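Local coordinates for protein Na-K-Cl cotransporter (Methanosarcina acetivorans, PDB 3G40) that forms the cytoplasmic C-terminal domain of a prokaryotic cation-chloride cotransporter, a membrane protein that probably carries chloride together with cations, at residues F108-N120 against I130-F144. Residues are numbered along the deposited sequence; the frame is centred on the assembly and turned at random.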
ATOM      1  N   PHE A 108      20.438  16.102  12.894  1.00 50.37           N
ATOM      2  CA  PHE A 108      20.241  14.954  12.023  1.00 64.93           C
ATOM      3  C   PHE A 108      20.915  15.138  10.673  1.00 75.16           C
ATOM      4  O   PHE A 108      20.440  15.861   9.801  1.00 75.20           O
ATOM      5  CB  PHE A 108      18.789  14.475  12.006  1.00 60.13           C
ATOM      6  CG  PHE A 108      18.411  13.775  13.276  1.00 53.36           C
ATOM      7  CD1 PHE A 108      17.766  14.455  14.296  1.00 54.80           C
ATOM      8  CD2 PHE A 108      18.789  12.452  13.486  1.00 48.00           C
ATOM      9  CE1 PHE A 108      17.460  13.823  15.487  1.00 48.79           C
ATOM     10  CE2 PHE A 108      18.490  11.812  14.676  1.00 44.44           C
ATOM     11  CZ  PHE A 108      17.823  12.492  15.676  1.00 42.33           C
ATOM     12  N   ARG A 109      22.062  14.464  10.585  1.00 88.78           N
ATOM     13  CA  ARG A 109      23.115  14.606   9.574  1.00 99.69           C
ATOM     14  C   ARG A 109      22.653  14.869   8.133  1.00101.73           C
ATOM     15  O   ARG A 109      21.540  15.352   7.930  1.00112.55           O
ATOM     16  CB  ARG A 109      24.030  13.381   9.683  1.00102.64           C
ATOM     17  CG  ARG A 109      24.891  13.404  10.940  1.00112.27           C
ATOM     18  CD  ARG A 109      24.803  12.104  11.730  1.00114.65           C
ATOM     19  NE  ARG A 109      23.424  11.743  12.054  1.00110.75           N
ATOM     20  CZ  ARG A 109      23.075  10.944  13.057  1.00107.34           C
ATOM     21  NH1 ARG A 109      24.000  10.430  13.858  1.00105.03           N
ATOM     22  NH2 ARG A 109      21.798  10.667  13.269  1.00106.53           N
ATOM     23  N   PRO A 110      23.514  14.593   7.127  1.00 87.62           N
ATOM     24  CA  PRO A 110      23.054  14.842   5.759  1.00 78.09           C
ATOM     25  C   PRO A 110      21.557  14.595   5.599  1.00 63.42           C
ATOM     26  O   PRO A 110      21.027  13.603   6.107  1.00 59.42           O
ATOM     27  CB  PRO A 110      23.858  13.828   4.946  1.00 83.95           C
ATOM     28  CG  PRO A 110      25.165  13.755   5.669  1.00 91.14           C
ATOM     29  CD  PRO A 110      24.899  14.086   7.131  1.00 92.50           C
ATOM     30  N   SER A 111      20.883  15.517   4.923  1.00 55.48           N
ATOM     31  CA  SER A 111      19.449  15.422   4.724  1.00 46.39           C
ATOM     32  C   SER A 111      19.151  15.046   3.280  1.00 49.49           C
ATOM     33  O   SER A 111      19.952  15.315   2.399  1.00 51.57           O
ATOM     34  CB  SER A 111      18.775  16.745   5.075  1.00 51.37           C
ATOM     35  OG  SER A 111      18.714  16.911   6.485  1.00 66.20           O
ATOM     36  N   ILE A 112      17.993  14.423   3.068  1.00 50.99           N
ATOM     37  CA  ILE A 112      17.473  14.086   1.742  1.00 43.23           C
ATOM     38  C   ILE A 112      16.035  14.591   1.636  1.00 43.24           C
ATOM     39  O   ILE A 112      15.215  14.318   2.507  1.00 41.02           O
ATOM     40  CB  ILE A 112      17.433  12.568   1.558  1.00 41.95           C
ATOM     41  CG1 ILE A 112      18.845  11.982   1.680  1.00 44.09           C
ATOM     42  CG2 ILE A 112      16.772  12.183   0.219  1.00 44.35           C
ATOM     43  CD1 ILE A 112      18.861  10.476   1.868  1.00 44.47           C
ATOM     44  N   LEU A 113      15.727  15.317   0.568  1.00 41.79           N
ATOM     45  CA  LEU A 113      14.366  15.797   0.336  1.00 39.30           C
ATOM     46  C   LEU A 113      13.508  14.718  -0.333  1.00 46.07           C
ATOM     47  O   LEU A 113      13.846  14.242  -1.416  1.00 42.82           O
ATOM     48  CB  LEU A 113      14.401  17.038  -0.560  1.00 38.86           C
ATOM     49  CG  LEU A 113      13.038  17.642  -0.899  1.00 44.26           C
ATOM     50  CD1 LEU A 113      12.315  18.096   0.379  1.00 43.00           C
ATOM     51  CD2 LEU A 113      13.210  18.801  -1.850  1.00 48.85           C
ATOM     52  N   PHE A 114      12.396  14.355   0.303  1.00 37.33           N
ATOM     53  CA  PHE A 114      11.488  13.344  -0.232  1.00 39.74           C
ATOM     54  C   PHE A 114      10.243  13.977  -0.852  1.00 45.28           C
ATOM     55  O   PHE A 114       9.428  14.580  -0.151  1.00 41.84           O
ATOM     56  CB  PHE A 114      11.089  12.354   0.863  1.00 36.90           C
ATOM     57  CG  PHE A 114      10.304  11.172   0.358  1.00 37.89           C
ATOM     58  CD1 PHE A 114      10.944   9.972   0.096  1.00 36.92           C
ATOM     59  CD2 PHE A 114       8.935  11.262   0.144  1.00 39.45           C
ATOM     60  CE1 PHE A 114      10.232   8.862  -0.369  1.00 39.30           C
ATOM     61  CE2 PHE A 114       8.214  10.153  -0.330  1.00 39.62           C
ATOM     62  CZ  PHE A 114       8.874   8.952  -0.584  1.00 35.81           C
ATOM     63  N   LEU A 115      10.095  13.814  -2.168  1.00 37.95           N
ATOM     64  CA  LEU A 115       8.982  14.406  -2.899  1.00 39.01           C
ATOM     65  C   LEU A 115       8.158  13.344  -3.588  1.00 45.21           C
ATOM     66  O   LEU A 115       8.687  12.350  -4.088  1.00 41.91           O
ATOM     67  CB  LEU A 115       9.491  15.372  -3.966  1.00 40.42           C
ATOM     68  CG  LEU A 115      10.377  16.532  -3.517  1.00 47.45           C
ATOM     69  CD1 LEU A 115      10.925  17.251  -4.726  1.00 52.12           C
ATOM     70  CD2 LEU A 115       9.586  17.487  -2.637  1.00 40.80           C
ATOM     71  N   ARG A 116       6.860  13.580  -3.633  1.00 44.39           N
ATOM     72  CA  ARG A 116       5.951  12.734  -4.374  1.00 49.95           C
ATOM     73  C   ARG A 116       5.764  13.344  -5.762  1.00 48.45           C
ATOM     74  O   ARG A 116       5.644  14.563  -5.913  1.00 45.75           O
ATOM     75  CB  ARG A 116       4.618  12.634  -3.621  1.00 56.13           C
ATOM     76  CG  ARG A 116       3.548  11.796  -4.287  1.00 61.81           C
ATOM     77  CD  ARG A 116       2.221  11.921  -3.543  1.00 67.87           C
ATOM     78  NE  ARG A 116       1.092  11.707  -4.442  1.00 78.73           N
ATOM     79  CZ  ARG A 116       0.390  12.686  -4.999  1.00 80.07           C
ATOM     80  NH1 ARG A 116       0.691  13.949  -4.733  1.00 79.27           N
ATOM     81  NH2 ARG A 116      -0.619  12.404  -5.816  1.00 86.34           N
ATOM     82  N   LEU A 117       5.769  12.497  -6.781  1.00 41.94           N
ATOM     83  CA  LEU A 117       5.501  12.941  -8.142  1.00 40.88           C
ATOM     84  C   LEU A 117       4.007  12.759  -8.402  1.00 41.62           C
ATOM     85  O   LEU A 117       3.525  11.638  -8.543  1.00 44.80           O
ATOM     86  CB  LEU A 117       6.323  12.112  -9.151  1.00 41.25           C
ATOM     87  CG  LEU A 117       6.277  12.507 -10.632  1.00 45.18           C
ATOM     88  CD1 LEU A 117       6.756  13.932 -10.865  1.00 50.53           C
ATOM     89  CD2 LEU A 117       7.099  11.523 -11.470  1.00 49.98           C
ATOM     90  N   PRO A 118       3.260  13.867  -8.453  1.00 45.51           N
ATOM     91  CA  PRO A 118       1.806  13.762  -8.626  1.00 48.35           C
ATOM     92  C   PRO A 118       1.435  13.345 -10.047  1.00 53.18           C
ATOM     93  O   PRO A 118       2.251  13.481 -10.960  1.00 51.84           O
ATOM     94  CB  PRO A 118       1.309  15.191  -8.352  1.00 52.70           C
ATOM     95  CG  PRO A 118       2.468  15.912  -7.710  1.00 54.16           C
ATOM     96  CD  PRO A 118       3.704  15.251  -8.239  1.00 48.25           C
ATOM     97  N   GLU A 119       0.217  12.840 -10.224  1.00 63.83           N
ATOM     98  CA  GLU A 119      -0.305  12.553 -11.555  1.00 71.26           C
ATOM     99  C   GLU A 119      -0.570  13.850 -12.328  1.00 71.71           C
ATOM    100  O   GLU A 119      -0.275  13.939 -13.517  1.00 68.92           O
ATOM    101  CB  GLU A 119      -1.578  11.703 -11.476  1.00 80.97           C
ATOM    102  CG  GLU A 119      -1.373  10.314 -10.881  1.00 92.84           C
ATOM    103  CD  GLU A 119      -2.500   9.350 -11.228  1.00100.50           C
ATOM    104  OE1 GLU A 119      -3.191   8.879 -10.299  1.00104.39           O
ATOM    105  OE2 GLU A 119      -2.698   9.067 -12.431  1.00 99.17           O
ATOM    106  N   ASN A 120      -1.114  14.861 -11.655  1.00 69.14           N
ATOM    107  CA  ASN A 120      -1.351  16.145 -12.316  1.00 81.64           C
ATOM    108  C   ASN A 120      -0.071  16.971 -12.465  1.00 77.63           C
ATOM    109  O   ASN A 120       0.740  17.067 -11.539  1.00 68.24           O
ATOM    110  CB  ASN A 120      -2.453  16.950 -11.613  1.00 94.04           C
ATOM    111  CG  ASN A 120      -1.935  17.765 -10.442  1.00105.40           C
ATOM    112  OD1 ASN A 120      -1.171  17.272  -9.610  1.00109.94           O
ATOM    113  ND2 ASN A 120      -2.360  19.021 -10.366  1.00108.25           N
ATOM    114  N   ILE A 130      12.305  23.188  -6.956  1.00 62.22           N
ATOM    115  CA  ILE A 130      12.636  22.636  -5.651  1.00 64.20           C
ATOM    116  C   ILE A 130      13.817  21.679  -5.777  1.00 64.21           C
ATOM    117  O   ILE A 130      14.779  21.755  -5.013  1.00 62.93           O
ATOM    118  CB  ILE A 130      11.431  21.897  -5.043  1.00 72.33           C
ATOM    119  CG1 ILE A 130      10.385  22.903  -4.559  1.00 73.85           C
ATOM    120  CG2 ILE A 130      11.867  21.012  -3.891  1.00 71.52           C
ATOM    121  CD1 ILE A 130      10.903  23.823  -3.488  1.00 81.19           C
ATOM    122  N   ILE A 131      13.735  20.787  -6.759  1.00 57.49           N
ATOM    123  CA  ILE A 131      14.790  19.812  -7.030  1.00 60.08           C
ATOM    124  C   ILE A 131      16.129  20.482  -7.326  1.00 65.75           C
ATOM    125  O   ILE A 131      17.174  20.061  -6.833  1.00 71.02           O
ATOM    126  CB  ILE A 131      14.393  18.899  -8.205  1.00 56.64           C
ATOM    127  CG1 ILE A 131      13.243  17.980  -7.782  1.00 56.73           C
ATOM    128  CG2 ILE A 131      15.590  18.092  -8.697  1.00 55.28           C
ATOM    129  CD1 ILE A 131      12.646  17.177  -8.912  1.00 53.90           C
ATOM    130  N   ARG A 132      16.089  21.530  -8.137  1.00 67.21           N
ATOM    131  CA  ARG A 132      17.283  22.285  -8.493  1.00 75.80           C
ATOM    132  C   ARG A 132      17.891  22.940  -7.241  1.00 76.13           C
ATOM    133  O   ARG A 132      19.108  22.918  -7.038  1.00 76.95           O
ATOM    134  CB  ARG A 132      16.902  23.347  -9.523  1.00 79.16           C
ATOM    135  CG  ARG A 132      17.957  23.679 -10.557  1.00 85.64           C
ATOM    136  CD  ARG A 132      17.433  24.766 -11.490  1.00 89.68           C
ATOM    137  NE  ARG A 132      17.006  25.949 -10.742  1.00 92.50           N
ATOM    138  CZ  ARG A 132      17.632  27.122 -10.770  1.00 99.88           C
ATOM    139  NH1 ARG A 132      18.707  27.286 -11.531  1.00101.56           N
ATOM    140  NH2 ARG A 132      17.176  28.138 -10.047  1.00 98.77           N
ATOM    141  N   LYS A 133      17.026  23.507  -6.403  1.00 69.34           N
ATOM    142  CA  LYS A 133      17.434  24.190  -5.177  1.00 68.76           C
ATOM    143  C   LYS A 133      18.027  23.256  -4.120  1.00 74.17           C
ATOM    144  O   LYS A 133      18.895  23.663  -3.348  1.00 68.79           O
ATOM    145  CB  LYS A 133      16.241  24.929  -4.557  1.00 74.54           C
ATOM    146  CG  LYS A 133      15.680  26.091  -5.374  1.00 85.91           C
ATOM    147  CD  LYS A 133      16.436  27.394  -5.125  1.00 88.44           C
ATOM    148  CE  LYS A 133      15.740  28.569  -5.805  1.00 90.68           C
ATOM    149  NZ  LYS A 133      16.660  29.711  -6.087  1.00 85.49           N
ATOM    150  N   ALA A 134      17.547  22.013  -4.067  1.00 72.02           N
ATOM    151  CA  ALA A 134      17.945  21.087  -3.003  1.00 65.22           C
ATOM    152  C   ALA A 134      19.452  20.851  -2.981  1.00 61.38           C
ATOM    153  O   ALA A 134      20.053  20.696  -1.916  1.00 66.47           O
ATOM    154  CB  ALA A 134      17.186  19.753  -3.112  1.00 56.19           C
ATOM    155  N   SER A 135      20.058  20.833  -4.163  1.00 60.02           N
ATOM    156  CA  SER A 135      21.492  20.609  -4.285  1.00 74.83           C
ATOM    157  C   SER A 135      22.272  21.735  -3.614  1.00 79.31           C
ATOM    158  O   SER A 135      23.335  21.509  -3.033  1.00 81.66           O
ATOM    159  CB  SER A 135      21.877  20.499  -5.760  1.00 81.45           C
ATOM    160  OG  SER A 135      20.955  19.669  -6.452  1.00 81.46           O
ATOM    161  N   MET A 136      21.729  22.946  -3.686  1.00 71.96           N
ATOM    162  CA  MET A 136      22.365  24.108  -3.091  1.00 77.66           C
ATOM    163  C   MET A 136      22.554  23.943  -1.584  1.00 82.76           C
ATOM    164  O   MET A 136      23.533  24.426  -1.012  1.00 87.18           O
ATOM    165  CB  MET A 136      21.537  25.364  -3.380  1.00 84.12           C
ATOM    166  CG  MET A 136      21.192  25.552  -4.850  1.00 84.24           C
ATOM    167  SD  MET A 136      20.141  26.987  -5.144  1.00264.03           S
ATOM    168  CE  MET A 136      20.027  26.963  -6.933  1.00127.63           C
ATOM    169  N   TYR A 137      21.609  23.267  -0.939  1.00 68.26           N
ATOM    170  CA  TYR A 137      21.687  23.049   0.499  1.00 67.43           C
ATOM    171  C   TYR A 137      22.326  21.706   0.849  1.00 64.77           C
ATOM    172  O   TYR A 137      22.031  21.121   1.898  1.00 66.72           O
ATOM    173  CB  TYR A 137      20.296  23.175   1.129  1.00 75.07           C
ATOM    174  CG  TYR A 137      19.702  24.559   0.980  1.00 89.37           C
ATOM    175  CD1 TYR A 137      18.898  24.877  -0.108  1.00 94.79           C
ATOM    176  CD2 TYR A 137      19.958  25.553   1.918  1.00 96.50           C
ATOM    177  CE1 TYR A 137      18.360  26.144  -0.253  1.00100.22           C
ATOM    178  CE2 TYR A 137      19.423  26.822   1.780  1.00 98.99           C
ATOM    179  CZ  TYR A 137      18.625  27.111   0.693  1.00101.02           C
ATOM    180  OH  TYR A 137      18.089  28.369   0.549  1.00106.81           O
ATOM    181  N   ARG A 138      23.204  21.227  -0.027  1.00 70.76           N
ATOM    182  CA  ARG A 138      23.860  19.935   0.174  1.00 76.95           C
ATOM    183  C   ARG A 138      22.849  18.811   0.414  1.00 66.02           C
ATOM    184  O   ARG A 138      23.069  17.938   1.258  1.00 61.44           O
ATOM    185  CB  ARG A 138      24.829  20.011   1.356  1.00 82.66           C
ATOM    186  CG  ARG A 138      25.917  21.059   1.208  1.00 91.11           C
ATOM    187  CD  ARG A 138      26.594  21.324   2.544  1.00104.41           C
ATOM    188  NE  ARG A 138      27.034  20.090   3.193  1.00111.29           N
ATOM    189  CZ  ARG A 138      27.373  20.000   4.476  1.00117.29           C
ATOM    190  NH1 ARG A 138      27.319  21.073   5.255  1.00122.15           N
ATOM    191  NH2 ARG A 138      27.761  18.837   4.984  1.00114.79           N
ATOM    192  N   MET A 139      21.739  18.832  -0.320  1.00 57.25           N
ATOM    193  CA  MET A 139      20.713  17.812  -0.137  1.00 48.27           C
ATOM    194  C   MET A 139      20.514  16.886  -1.338  1.00 48.62           C
ATOM    195  O   MET A 139      20.493  17.324  -2.486  1.00 49.74           O
ATOM    196  CB  MET A 139      19.370  18.444   0.241  1.00 53.94           C
ATOM    197  CG  MET A 139      19.273  18.859   1.691  1.00 64.91           C
ATOM    198  SD  MET A 139      17.668  19.588   2.072  1.00 67.42           S
ATOM    199  CE  MET A 139      16.654  18.158   2.427  1.00 50.90           C
ATOM    200  N   GLY A 140      20.355  15.602  -1.053  1.00 50.13           N
ATOM    201  CA  GLY A 140      19.913  14.656  -2.060  1.00 49.34           C
ATOM    202  C   GLY A 140      18.412  14.794  -2.234  1.00 46.89           C
ATOM    203  O   GLY A 140      17.732  15.406  -1.398  1.00 43.71           O
ATOM    204  N   VAL A 141      17.892  14.244  -3.323  1.00 43.17           N
ATOM    205  CA  VAL A 141      16.454  14.261  -3.567  1.00 38.76           C
ATOM    206  C   VAL A 141      15.965  12.860  -3.931  1.00 41.76           C
ATOM    207  O   VAL A 141      16.595  12.159  -4.737  1.00 37.27           O
ATOM    208  CB  VAL A 141      16.074  15.248  -4.697  1.00 43.50           C
ATOM    209  CG1 VAL A 141      14.576  15.192  -4.979  1.00 45.74           C
ATOM    210  CG2 VAL A 141      16.500  16.671  -4.328  1.00 41.70           C
ATOM    211  N   LEU A 142      14.861  12.444  -3.307  1.00 36.36           N
ATOM    212  CA  LEU A 142      14.154  11.233  -3.709  1.00 37.06           C
ATOM    213  C   LEU A 142      12.811  11.651  -4.271  1.00 46.47           C
ATOM    214  O   LEU A 142      12.032  12.326  -3.601  1.00 43.19           O
ATOM    215  CB  LEU A 142      13.947  10.294  -2.520  1.00 35.62           C
ATOM    216  CG  LEU A 142      15.200   9.619  -1.958  1.00 39.28           C
ATOM    217  CD1 LEU A 142      14.854   8.820  -0.710  1.00 40.02           C
ATOM    218  CD2 LEU A 142      15.849   8.703  -3.028  1.00 35.79           C
ATOM    219  N   LEU A 143      12.543  11.279  -5.514  1.00 41.08           N
ATOM    220  CA  LEU A 143      11.260  11.603  -6.123  1.00 37.91           C
ATOM    221  C   LEU A 143      10.478  10.312  -6.356  1.00 40.18           C
ATOM    222  O   LEU A 143      10.898   9.435  -7.119  1.00 38.79           O
ATOM    223  CB  LEU A 143      11.472  12.385  -7.420  1.00 39.13           C
ATOM    224  CG  LEU A 143      10.235  12.735  -8.244  1.00 46.61           C
ATOM    225  CD1 LEU A 143       9.365  13.810  -7.553  1.00 40.54           C
ATOM    226  CD2 LEU A 143      10.655  13.177  -9.641  1.00 46.18           C
ATOM    227  N   PHE A 144       9.346  10.187  -5.670  1.00 34.62           N
ATOM    228  CA  PHE A 144       8.617   8.930  -5.628  1.00 36.82           C
ATOM    229  C   PHE A 144       7.388   8.935  -6.536  1.00 40.78           C
ATOM    230  O   PHE A 144       6.517   9.795  -6.425  1.00 39.60           O
ATOM    231  CB  PHE A 144       8.250   8.625  -4.174  1.00 36.14           C
ATOM    232  CG  PHE A 144       7.479   7.351  -3.977  1.00 37.17           C
ATOM    233  CD1 PHE A 144       7.826   6.180  -4.658  1.00 39.43           C
ATOM    234  CD2 PHE A 144       6.432   7.313  -3.072  1.00 40.15           C
ATOM    235  CE1 PHE A 144       7.117   5.007  -4.447  1.00 44.28           C
ATOM    236  CE2 PHE A 144       5.723   6.146  -2.849  1.00 36.64           C
ATOM    237  CZ  PHE A 144       6.060   4.988  -3.540  1.00 40.63           C
TER
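Strands 112-116 and 140-144 run parallel, their axes 4.4 Å apart and inclined by 18°, and are laced by five backbone hydrogen bonds donated in turn by the N-H groups of Leu113, Leu142, Leu115, Phe144 and Leu117. The straightest is from Leu115 N to Leu142 O, at 2.8 Å and 178°; a weak bond from Gly140 N to Ser111 O extends the ladder at its N-terminal end. On the face bearing Ile112, Phe114, Leu142 and Phe144, the methyl CG2 of Ile112 meets CG of Leu142 at 3.7 Å. With CG anti to the backbone N (chi1 -172°), the Phe114 ring leans toward the neighbouring strand, bringing CD1 near Leu142 CB and CZ to 3.7 Å from Phe144 CB. The two phenylalanines point the same way, side by side, and helix 30-44 packs on them through Phe39. Replacing Phe114 by an alanine would probably strip Leu142 CB and Phe144 CB of the ring beside them and open a gap beneath helix 30-44. The strands and the intervening helix 124-136 form a beta-alpha-beta crossover in the middle of the domain's ten-stranded mixed sheet, and the helix segment 130-136 returns antiparallel to strand 112-116 on the other face of the sheet, the one bearing Leu113, Leu115, Val141 and Leu143. There Leu113 and Ile130 cross at about a right angle, in a tight contact of 3.3 Å between Leu113 CD2 and Ile130 CG2. Leu115 reaches the same helix with CD1, which lies 3.9 Å from Ile131 CG1. Arg138, at positive phi, closes the helix in a Schellman motif, its guanidinium salt-bridged to Glu280. Next in the chain, Met139, bent at chi3, tucks its CE methyl against Ser111 CB, 3.7 Å away. Farther along this face, Leu143 CD1 touches both Leu115 CB and Leu117 CB, where helix 258-268 packs against Leu117 and Leu143.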